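Local structure of TqaA (Penicillium aethiopicum, 5DLK) at residues A[265-270]-A[436-441]; A[384-389]-A[422-427]; A[28-33]-A[46-51]; A[50-55]-A[111-116]. The protein is a fungal nonribosomal peptide synthetase whose C-terminal condensation-like domain, the part modelled here, probably closes the finished peptide into a ring. All coordinates share one frame; numbering follows the deposited sequence.

Contact 1 (A[265-270]-A[436-441]); sequences TLWTFK and QVCANS. With EDO (1,2-ethanediol), chain F; EDO (1,2-ethanediol), chain E.
Trp-267 and Cys-438 face each other in an antiparallel strand pair at the border of the condensation domain's mixed sheet, where strand 265-272 runs along strand 433-440. Cys-438 lies against one face of the indole: its CB sits 3.8 Å from the centroid of the Trp-267 six-membered ring, almost on the normal. SG, anti to the backbone N (chi1 -175°), reaches over the pyrrole half, 3.5 Å from Trp-267 CE2. An ethanediol covers the opposite face, and a second one accepts a nearly straight bond from Trp-267 NE1 at 2.9 Å. Next along this side of the sheet, Gln-436 CG abuts the edge of the Phe-269 ring, 3.5 Å from CD1. Its OE1 comes 3.6 Å from Trp-267 CZ3, while NE2 is held by Glu-434. An alanine in place of Gln-436 would probably open a gap beside the Phe-269 edge and leave Glu-434 without its amide mate. The backbones are tied by two antiparallel hydrogen-bonded pairs, Leu-266 with Ala-439 and Thr-268 with Val-437; Thr-268 N meets Val-437 O at 2.8 Å. Cysteine sulfur over an indole face, within a regular antiparallel pairing, is a sulfur-aromatic contact.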
# COMPACT_ATOMS: atom_id res chain seq x y z
N THR A 265 9.66 -10.00 12.53
CA THR A 265 9.43 -9.81 11.11
C THR A 265 10.72 -10.14 10.39
O THR A 265 11.78 -9.60 10.74
CB THR A 265 9.02 -8.37 10.81
OG1 THR A 265 7.78 -8.08 11.46
CG2 THR A 265 8.90 -8.13 9.30
N LEU A 266 10.66 -11.07 9.44
CA LEU A 266 11.81 -11.39 8.61
C LEU A 266 11.56 -11.02 7.16
O LEU A 266 10.50 -11.36 6.60
CB LEU A 266 12.16 -12.88 8.67
CG LEU A 266 12.52 -13.53 9.99
CD1 LEU A 266 12.92 -14.99 9.72
CD2 LEU A 266 13.67 -12.77 10.60
N TRP A 267 12.53 -10.33 6.56
CA TRP A 267 12.55 -10.12 5.11
C TRP A 267 13.59 -11.03 4.47
O TRP A 267 14.74 -11.11 4.93
CB TRP A 267 12.89 -8.67 4.75
CG TRP A 267 11.80 -7.69 4.99
CD1 TRP A 267 11.50 -7.06 6.16
CD2 TRP A 267 10.88 -7.20 4.01
NE1 TRP A 267 10.44 -6.20 5.97
CE2 TRP A 267 10.04 -6.26 4.66
CE3 TRP A 267 10.68 -7.45 2.65
CZ2 TRP A 267 9.02 -5.58 4.00
CZ3 TRP A 267 9.65 -6.79 1.99
CH2 TRP A 267 8.84 -5.85 2.67
N THR A 268 13.21 -11.69 3.39
CA THR A 268 14.12 -12.60 2.70
C THR A 268 14.10 -12.29 1.21
O THR A 268 13.04 -12.12 0.62
CB THR A 268 13.75 -14.07 2.98
OG1 THR A 268 13.75 -14.29 4.40
CG2 THR A 268 14.73 -15.03 2.30
N PHE A 269 15.28 -12.18 0.60
CA PHE A 269 15.37 -11.67 -0.77
C PHE A 269 16.05 -12.67 -1.69
O PHE A 269 17.00 -13.34 -1.28
CB PHE A 269 16.16 -10.34 -0.81
CG PHE A 269 15.65 -9.29 0.12
CD1 PHE A 269 14.62 -8.45 -0.26
CD2 PHE A 269 16.20 -9.12 1.39
CE1 PHE A 269 14.14 -7.46 0.60
CE2 PHE A 269 15.73 -8.13 2.24
CZ PHE A 269 14.69 -7.31 1.84
N LYS A 270 15.58 -12.74 -2.93
CA LYS A 270 16.26 -13.53 -3.96
C LYS A 270 16.15 -12.79 -5.29
O LYS A 270 15.06 -12.51 -5.77
CB LYS A 270 15.64 -14.94 -4.07
CG LYS A 270 16.29 -15.86 -5.12
CD LYS A 270 17.79 -15.98 -4.90
CE LYS A 270 18.34 -17.33 -5.35
NZ LYS A 270 18.41 -17.45 -6.82
N GLN A 436 10.85 -10.97 -2.86
CA GLN A 436 10.99 -10.66 -1.45
C GLN A 436 9.91 -11.39 -0.67
O GLN A 436 8.74 -11.30 -1.01
CB GLN A 436 10.88 -9.16 -1.21
CG GLN A 436 11.70 -8.32 -2.19
CD GLN A 436 11.42 -6.84 -2.07
OE1 GLN A 436 10.37 -6.43 -1.56
NE2 GLN A 436 12.36 -6.01 -2.53
N VAL A 437 10.30 -12.11 0.37
CA VAL A 437 9.32 -12.73 1.25
C VAL A 437 9.35 -11.99 2.58
O VAL A 437 10.43 -11.74 3.14
CB VAL A 437 9.63 -14.23 1.48
CG1 VAL A 437 8.68 -14.81 2.52
CG2 VAL A 437 9.55 -15.00 0.15
N CYS A 438 8.16 -11.65 3.08
CA CYS A 438 8.05 -10.97 4.38
C CYS A 438 7.02 -11.68 5.24
O CYS A 438 5.83 -11.78 4.88
CB CYS A 438 7.67 -9.50 4.20
SG CYS A 438 7.68 -8.59 5.78
N ALA A 439 7.46 -12.16 6.39
CA ALA A 439 6.57 -12.87 7.30
C ALA A 439 7.19 -12.94 8.67
O ALA A 439 8.42 -12.92 8.82
CB ALA A 439 6.29 -14.31 6.78
N ASN A 440 6.35 -13.05 9.68
CA ASN A 440 6.84 -13.28 11.03
C ASN A 440 7.56 -14.63 11.14
O ASN A 440 7.14 -15.61 10.54
CB ASN A 440 5.69 -13.21 12.01
CG ASN A 440 6.16 -13.21 13.44
OD1 ASN A 440 6.44 -14.25 14.00
ND2 ASN A 440 6.29 -12.03 14.03
N SER A 441 8.64 -14.68 11.92
CA SER A 441 9.49 -15.86 11.99
C SER A 441 8.75 -17.05 12.60
O SER A 441 9.16 -18.19 12.41
CB SER A 441 10.75 -15.56 12.81
OG SER A 441 10.38 -15.08 14.09
C1 EDO F . 12.77 -4.06 1.56
O1 EDO F . 11.89 -4.21 0.44
C2 EDO F . 12.05 -3.33 2.69
O2 EDO F . 12.58 -3.76 3.96
C1 EDO E . 10.38 -4.56 9.29
O1 EDO E . 9.56 -4.39 8.10
C2 EDO E . 10.37 -3.33 10.20
O2 EDO E . 9.09 -3.14 10.85
O HOH W 1 5.70 -9.67 12.20
O HOH W 2 11.16 -13.94 5.31

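Contact 2 (A[384-389]-A[422-427]); sequences LSLIVQ and VWIFTE. With EDO (1,2-ethanediol), chain H.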
# COMPACT_ATOMS: atom_id res chain seq x y z
N LEU A 384 -6.73 -13.55 4.26
CA LEU A 384 -5.83 -14.11 3.24
C LEU A 384 -4.52 -14.52 3.91
O LEU A 384 -3.92 -13.71 4.62
CB LEU A 384 -5.57 -13.11 2.12
CG LEU A 384 -6.84 -12.69 1.39
CD1 LEU A 384 -6.58 -11.45 0.53
CD2 LEU A 384 -7.32 -13.83 0.50
N SER A 385 -4.07 -15.74 3.67
CA SER A 385 -2.90 -16.23 4.39
C SER A 385 -1.62 -16.04 3.59
O SER A 385 -0.51 -16.11 4.14
CB SER A 385 -3.08 -17.70 4.75
OG SER A 385 -3.29 -18.47 3.58
N LEU A 386 -1.78 -15.83 2.28
CA LEU A 386 -0.68 -15.55 1.37
C LEU A 386 -1.10 -14.42 0.45
O LEU A 386 -2.18 -14.47 -0.14
CB LEU A 386 -0.30 -16.79 0.54
CG LEU A 386 0.78 -16.52 -0.51
CD1 LEU A 386 2.13 -16.32 0.17
CD2 LEU A 386 0.84 -17.69 -1.50
N ILE A 387 -0.27 -13.38 0.35
CA ILE A 387 -0.59 -12.27 -0.51
C ILE A 387 0.58 -11.97 -1.43
O ILE A 387 1.69 -11.73 -0.96
CB ILE A 387 -0.95 -10.99 0.28
CG1 ILE A 387 -2.05 -11.30 1.29
CG2 ILE A 387 -1.32 -9.84 -0.69
CD1 ILE A 387 -2.50 -10.10 2.12
N VAL A 388 0.32 -11.99 -2.73
CA VAL A 388 1.34 -11.71 -3.73
C VAL A 388 1.15 -10.30 -4.27
O VAL A 388 0.06 -9.93 -4.74
CB VAL A 388 1.28 -12.71 -4.87
CG1 VAL A 388 2.28 -12.33 -5.96
CG2 VAL A 388 1.54 -14.12 -4.32
N GLN A 389 2.21 -9.51 -4.18
CA GLN A 389 2.16 -8.10 -4.60
C GLN A 389 3.30 -7.81 -5.57
O GLN A 389 4.46 -7.71 -5.15
CB GLN A 389 2.25 -7.17 -3.40
CG GLN A 389 2.11 -5.68 -3.77
CD GLN A 389 1.84 -4.80 -2.56
OE1 GLN A 389 1.05 -5.16 -1.67
NE2 GLN A 389 2.48 -3.64 -2.52
N VAL A 422 1.68 -14.44 4.99
CA VAL A 422 2.96 -14.38 4.30
C VAL A 422 2.78 -13.44 3.11
O VAL A 422 1.79 -13.55 2.38
CB VAL A 422 3.43 -15.77 3.82
CG1 VAL A 422 4.67 -15.65 2.91
CG2 VAL A 422 3.71 -16.66 5.02
N TRP A 423 3.69 -12.48 2.97
CA TRP A 423 3.74 -11.61 1.80
C TRP A 423 4.83 -12.02 0.84
O TRP A 423 5.95 -12.33 1.26
CB TRP A 423 3.99 -10.15 2.21
CG TRP A 423 2.95 -9.58 3.09
CD1 TRP A 423 2.84 -9.74 4.45
CD2 TRP A 423 1.86 -8.73 2.69
NE1 TRP A 423 1.74 -9.03 4.91
CE2 TRP A 423 1.12 -8.42 3.85
CE3 TRP A 423 1.43 -8.23 1.47
CZ2 TRP A 423 -0.02 -7.61 3.83
CZ3 TRP A 423 0.30 -7.41 1.44
CH2 TRP A 423 -0.41 -7.12 2.61
N ILE A 424 4.52 -12.02 -0.46
CA ILE A 424 5.54 -12.14 -1.49
C ILE A 424 5.50 -10.88 -2.32
O ILE A 424 4.53 -10.64 -3.01
CB ILE A 424 5.34 -13.36 -2.40
CG1 ILE A 424 5.45 -14.66 -1.60
CG2 ILE A 424 6.39 -13.33 -3.54
CD1 ILE A 424 5.13 -15.92 -2.40
N PHE A 425 6.54 -10.06 -2.23
CA PHE A 425 6.65 -8.88 -3.07
C PHE A 425 7.64 -9.15 -4.20
O PHE A 425 8.65 -9.82 -3.98
CB PHE A 425 7.13 -7.66 -2.29
CG PHE A 425 6.27 -7.28 -1.12
CD1 PHE A 425 5.15 -6.48 -1.28
CD2 PHE A 425 6.60 -7.71 0.17
CE1 PHE A 425 4.36 -6.11 -0.17
CE2 PHE A 425 5.83 -7.34 1.26
CZ PHE A 425 4.71 -6.55 1.09
N THR A 426 7.39 -8.60 -5.38
CA THR A 426 8.38 -8.71 -6.47
C THR A 426 8.66 -7.31 -7.02
O THR A 426 7.74 -6.57 -7.33
CB THR A 426 7.91 -9.64 -7.61
OG1 THR A 426 6.54 -9.36 -7.94
CG2 THR A 426 8.03 -11.09 -7.21
N GLU A 427 9.94 -6.94 -7.09
CA GLU A 427 10.34 -5.62 -7.57
C GLU A 427 11.14 -5.77 -8.86
O GLU A 427 12.19 -6.42 -8.86
CB GLU A 427 11.20 -4.90 -6.53
CG GLU A 427 10.42 -4.32 -5.38
CD GLU A 427 11.27 -3.44 -4.48
OE1 GLU A 427 12.51 -3.45 -4.63
OE2 GLU A 427 10.69 -2.76 -3.62
C1 EDO H . -5.68 -9.93 4.74
O1 EDO H . -6.77 -10.81 5.02
C2 EDO H . -6.11 -8.94 3.67
O2 EDO H . -7.22 -8.14 4.11
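Ile-387 and Trp-423 lie side by side in a parallel strand pair inside the mixed sheet of the condensation domain, strand 386-390 against strand 422-428. Packing is close here. Ile-387 CG2 touches Trp-423 CZ3 at 3.6 Å, and chi2 of -179° carries CD1 over the indole face, 3.9 Å from the centroid of its six-membered ring. Alongside, Gln-389 runs extended past Phe-425, CD lying 3.7 Å from CE1 at the ring's edge, with the amide turned 83° to the ring. Thr-309 holds OE1 and Gln-391 holds NE2, so both ends of this buried amide are bonded. Its side chain is about 7 Å from Gly-183 and from Asn-392, which bind phosphopantetheine, absent here, in another structure of this protein. An alanine here would probably leave Thr-309 and Gln-391 without their amide partner and open a gap beside Phe-425. The other face is looser. At its partly exposed end Leu-386 CD1 rests 3.8 Å from Val-422 CG1 and 4.0 Å from Ile-424 CD1, and Val-388 keeps its methyls farther from Ile-424. Five backbone bonds join the strands; the one at the partly exposed end, from Val-422 N to Ser-385 O at 2.9 Å, approaches from 37° above the carbonyl plane.

Contact 3 (A[28-33]-A[46-51]); sequences DPQALH and STLEDL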
# COMPACT_ATOMS: atom_id res chain seq x y z
N ASP A 28 -22.93 11.50 16.28
CA ASP A 28 -22.53 12.88 16.50
C ASP A 28 -21.02 13.07 16.32
O ASP A 28 -20.26 13.02 17.29
CB ASP A 28 -22.96 13.32 17.91
CG ASP A 28 -22.76 14.80 18.15
OD1 ASP A 28 -22.38 15.53 17.20
OD2 ASP A 28 -23.01 15.24 19.30
N PRO A 29 -20.58 13.28 15.07
CA PRO A 29 -19.16 13.47 14.76
C PRO A 29 -18.53 14.69 15.43
O PRO A 29 -17.37 14.61 15.84
CB PRO A 29 -19.14 13.64 13.23
CG PRO A 29 -20.59 13.76 12.80
CD PRO A 29 -21.40 13.09 13.85
N GLN A 30 -19.26 15.79 15.55
CA GLN A 30 -18.69 17.00 16.13
C GLN A 30 -18.33 16.80 17.60
O GLN A 30 -17.34 17.35 18.07
CB GLN A 30 -19.66 18.19 15.96
CG GLN A 30 -19.98 18.49 14.50
CD GLN A 30 -18.79 19.02 13.72
OE1 GLN A 30 -17.76 19.38 14.30
NE2 GLN A 30 -18.91 19.06 12.40
N ALA A 31 -19.11 15.99 18.31
CA ALA A 31 -18.81 15.68 19.70
C ALA A 31 -17.50 14.91 19.83
O ALA A 31 -16.73 15.13 20.76
CB ALA A 31 -19.94 14.89 20.33
N LEU A 32 -17.26 13.99 18.89
CA LEU A 32 -16.01 13.25 18.90
C LEU A 32 -14.81 14.17 18.66
O LEU A 32 -13.77 14.05 19.31
CB LEU A 32 -16.04 12.14 17.85
CG LEU A 32 -14.76 11.34 17.72
CD1 LEU A 32 -14.44 10.63 19.03
CD2 LEU A 32 -14.88 10.35 16.56
N HIS A 33 -14.96 15.09 17.71
CA HIS A 33 -13.88 16.02 17.39
C HIS A 33 -13.57 16.91 18.59
O HIS A 33 -12.41 17.18 18.89
CB HIS A 33 -14.26 16.88 16.18
CG HIS A 33 -13.28 17.97 15.89
ND1 HIS A 33 -13.41 19.25 16.39
CD2 HIS A 33 -12.15 17.98 15.14
CE1 HIS A 33 -12.41 20.00 15.97
NE2 HIS A 33 -11.63 19.26 15.20
N SER A 46 -8.63 23.24 14.94
CA SER A 46 -9.05 22.50 13.76
C SER A 46 -10.57 22.37 13.73
O SER A 46 -11.23 22.45 14.77
CB SER A 46 -8.41 21.10 13.72
OG SER A 46 -8.89 20.29 14.79
N THR A 47 -11.11 22.17 12.53
CA THR A 47 -12.52 21.84 12.38
C THR A 47 -12.66 20.44 11.79
O THR A 47 -11.73 19.93 11.16
CB THR A 47 -13.23 22.84 11.48
OG1 THR A 47 -12.63 22.83 10.18
CG2 THR A 47 -13.12 24.25 12.07
N LEU A 48 -13.82 19.84 11.99
CA LEU A 48 -14.08 18.51 11.42
C LEU A 48 -14.81 18.65 10.09
O LEU A 48 -15.97 19.07 10.04
CB LEU A 48 -14.90 17.66 12.39
CG LEU A 48 -15.18 16.23 11.93
CD1 LEU A 48 -13.89 15.40 11.94
CD2 LEU A 48 -16.26 15.60 12.79
N GLU A 49 -14.11 18.31 9.01
CA GLU A 49 -14.65 18.46 7.66
C GLU A 49 -15.49 17.24 7.25
O GLU A 49 -16.49 17.37 6.52
CB GLU A 49 -13.51 18.68 6.68
CG GLU A 49 -13.93 18.75 5.24
CD GLU A 49 -12.75 18.85 4.29
OE1 GLU A 49 -12.83 18.26 3.19
OE2 GLU A 49 -11.75 19.51 4.65
N ASP A 50 -15.09 16.05 7.70
CA ASP A 50 -15.81 14.82 7.36
C ASP A 50 -15.47 13.72 8.34
O ASP A 50 -14.50 13.81 9.11
CB ASP A 50 -15.50 14.38 5.93
CG ASP A 50 -16.70 13.71 5.23
OD1 ASP A 50 -17.58 13.15 5.91
OD2 ASP A 50 -16.75 13.77 3.98
N LEU A 51 -16.28 12.67 8.32
CA LEU A 51 -15.97 11.48 9.09
C LEU A 51 -16.46 10.28 8.28
O LEU A 51 -17.63 10.23 7.89
CB LEU A 51 -16.62 11.54 10.48
CG LEU A 51 -16.10 10.56 11.52
CD1 LEU A 51 -16.44 11.02 12.93
CD2 LEU A 51 -16.65 9.16 11.26
O HOH W 3 -15.71 21.30 13.32
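The imidazole of His-33 stands against the backbone at Leu-48, with Leu-48 N over one face, toward the rim, and Ser-46 at the ring's edge. This is a helix laid on a strand: the first turns of helix 29-38 pack against the start of strand 47-53, the border strand of a small antiparallel sheet. His-33 NE2 donates to Ser-46 OG at 3.0 Å, with the oxygen 17° out of the ring plane. That hydroxyl is also bonded to Pro-43 O, so two groups fix it. Leu-48 slides past the histidine in the opposite direction, its CB 3.9 Å from His-33 CG. The second flat group is the amide of Gln-30, whose chain bends at chi2 (-68°); its OE1 accepts from water 3 at 3.0 Å. The same water accepts from Leu-48 N at 2.7 Å, which links the amide to the strand backbone. Beside these polar links, toward the start of the helix, lies the apolar part of the contact. Pro-29 CB rests on two leucine methyls, 3.5 Å from Leu-48 CD2 and 3.8 Å from Leu-51 CD1; Phe-21 also touches both Pro-29 and Leu-48. Asp-28 is the N-cap of the helix, its OD1 weakly accepting from Ala-31 N. One turn further on, Leu-32 crosses Leu-51 at about a right angle, and Leu-32 CD2 meets Leu-51 CD1 at 4.0 Å.

Contact 4 (A[50-55]-A[111-116]); sequences DLLPAT and QLVLAN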
# COMPACT_ATOMS: atom_id res chain seq x y z
N ASP A 50 -15.09 16.05 7.70
CA ASP A 50 -15.81 14.82 7.36
C ASP A 50 -15.47 13.72 8.34
O ASP A 50 -14.50 13.81 9.11
CB ASP A 50 -15.50 14.38 5.93
CG ASP A 50 -16.70 13.71 5.23
OD1 ASP A 50 -17.58 13.15 5.91
OD2 ASP A 50 -16.75 13.77 3.98
N LEU A 51 -16.28 12.67 8.32
CA LEU A 51 -15.97 11.48 9.09
C LEU A 51 -16.46 10.28 8.28
O LEU A 51 -17.63 10.23 7.89
CB LEU A 51 -16.62 11.54 10.48
CG LEU A 51 -16.10 10.56 11.52
CD1 LEU A 51 -16.44 11.02 12.93
CD2 LEU A 51 -16.65 9.16 11.26
N LEU A 52 -15.55 9.35 8.02
CA LEU A 52 -15.85 8.16 7.20
C LEU A 52 -15.28 6.90 7.84
O LEU A 52 -14.35 6.97 8.62
CB LEU A 52 -15.28 8.30 5.78
CG LEU A 52 -15.67 9.53 4.97
CD1 LEU A 52 -14.59 10.61 5.12
CD2 LEU A 52 -15.91 9.18 3.53
N PRO A 53 -15.83 5.73 7.48
CA PRO A 53 -15.15 4.52 7.95
C PRO A 53 -13.78 4.43 7.28
O PRO A 53 -13.63 4.91 6.15
CB PRO A 53 -16.07 3.38 7.48
CG PRO A 53 -17.41 4.06 7.18
CD PRO A 53 -17.03 5.42 6.68
N ALA A 54 -12.80 3.87 7.99
CA ALA A 54 -11.54 3.50 7.37
C ALA A 54 -11.79 2.20 6.57
O ALA A 54 -12.60 1.37 6.99
CB ALA A 54 -10.48 3.30 8.40
N THR A 55 -11.10 2.02 5.46
CA THR A 55 -11.30 0.80 4.66
C THR A 55 -10.59 -0.38 5.31
O THR A 55 -9.70 -0.21 6.16
CB THR A 55 -10.76 0.95 3.24
OG1 THR A 55 -9.33 1.08 3.29
CG2 THR A 55 -11.36 2.17 2.57
N GLN A 111 -12.07 7.43 10.00
CA GLN A 111 -11.14 8.52 9.75
C GLN A 111 -11.84 9.88 9.86
O GLN A 111 -12.94 10.07 9.35
CB GLN A 111 -10.43 8.32 8.40
CG GLN A 111 -11.31 8.26 7.20
CD GLN A 111 -10.63 7.58 6.00
OE1 GLN A 111 -9.50 7.88 5.63
NE2 GLN A 111 -11.37 6.69 5.35
N LEU A 112 -11.22 10.78 10.61
CA LEU A 112 -11.72 12.14 10.77
C LEU A 112 -10.90 13.05 9.87
O LEU A 112 -9.70 13.20 10.07
CB LEU A 112 -11.61 12.59 12.24
CG LEU A 112 -12.57 12.00 13.28
CD1 LEU A 112 -12.24 10.55 13.62
CD2 LEU A 112 -12.58 12.84 14.53
N VAL A 113 -11.54 13.62 8.87
CA VAL A 113 -10.89 14.56 7.99
C VAL A 113 -10.96 15.93 8.65
O VAL A 113 -12.04 16.43 8.91
CB VAL A 113 -11.54 14.61 6.60
CG1 VAL A 113 -10.74 15.51 5.68
CG2 VAL A 113 -11.66 13.20 6.01
N LEU A 114 -9.80 16.51 8.94
CA LEU A 114 -9.73 17.82 9.56
C LEU A 114 -9.55 18.94 8.53
O LEU A 114 -8.96 18.73 7.47
CB LEU A 114 -8.58 17.86 10.57
CG LEU A 114 -8.63 16.82 11.69
CD1 LEU A 114 -7.53 17.09 12.74
CD2 LEU A 114 -10.01 16.77 12.33
N ALA A 115 -10.05 20.12 8.86
CA ALA A 115 -9.78 21.33 8.09
C ALA A 115 -9.33 22.41 9.07
O ALA A 115 -9.30 22.18 10.28
CB ALA A 115 -11.02 21.78 7.31
N ASN A 116 -8.98 23.58 8.54
CA ASN A 116 -8.38 24.64 9.36
C ASN A 116 -7.23 24.09 10.19
O ASN A 116 -7.10 24.36 11.38
CB ASN A 116 -9.44 25.28 10.26
CG ASN A 116 -10.53 25.98 9.46
OD1 ASN A 116 -11.59 25.41 9.20
ND2 ASN A 116 -10.25 27.21 9.03
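Val-113 O is gripped by two backbone amides of the strand opposite: Asp-50 N, in a weak bond of 3.3 Å, and Glu-49 N just before it. Two successive residues facing one across the strands make a classic beta bulge, set here in the antiparallel pairing of strands 47-53 and 108-115. Val-113 N answers with a bond to Asp-50 O at 3.0 Å, coming from well above the carbonyl plane (42°). Past the bulge the pairing is regular. Leu-52 and Gln-111 form a hydrogen-bonded pair, with Gln-111 N to Leu-52 O at 2.7 Å and Leu-52 N to Gln-111 O at 3.0 Å. Leu-51 and Leu-112, a non-hydrogen-bonded pair, lie side by side pointing the same way; Leu-51 CD1 touches Leu-112 CG at 4.0 Å. On the other face Leu-52 leans diagonally to Val-113, CD1 to CG2 4.0 Å, and the same Val-113 methyl also meets the CB of Asp-50. The Asp-50 carboxylate turns away from this strand and is held by Tyr-213 and by Phe-21 N. Gln-111 carries the side-chain bond of the contact. Its CG takes the crowded position between backbone N and carbonyl carbon (chi1 59°), and beyond it the chain runs extended toward the residues that follow Leu-52. Gln-58 holds OE1 from helix 56-63, for which Thr-55 is the N-cap, while NE2 donates to Pro-53 O at 3.0 Å from 37° above that carbonyl's plane.

In the fold
Along the chain contact 3 comes first, and contact 4 begins on the strand where it ends; they share Asp-50 and Leu-51, with centres 8 Å apart. Strand 47-53, an outer strand of a small antiparallel sheet, takes helix 29-38 against one face and pairs along its edge with the middle strand 108-115. Contacts 1 and 2 come later, in a mixed sheet across the chain's centre; the segments of contact 2 lie in sequence between those of contact 1. Their centres are 10 Å apart, and consecutive strands 422-428 and 433-440 join them. Contacts 2 and 4 stand 29 Å apart between centres. Contact 2 lies near phosphopantetheine-binding residues; the other three lie farther off and appear structural.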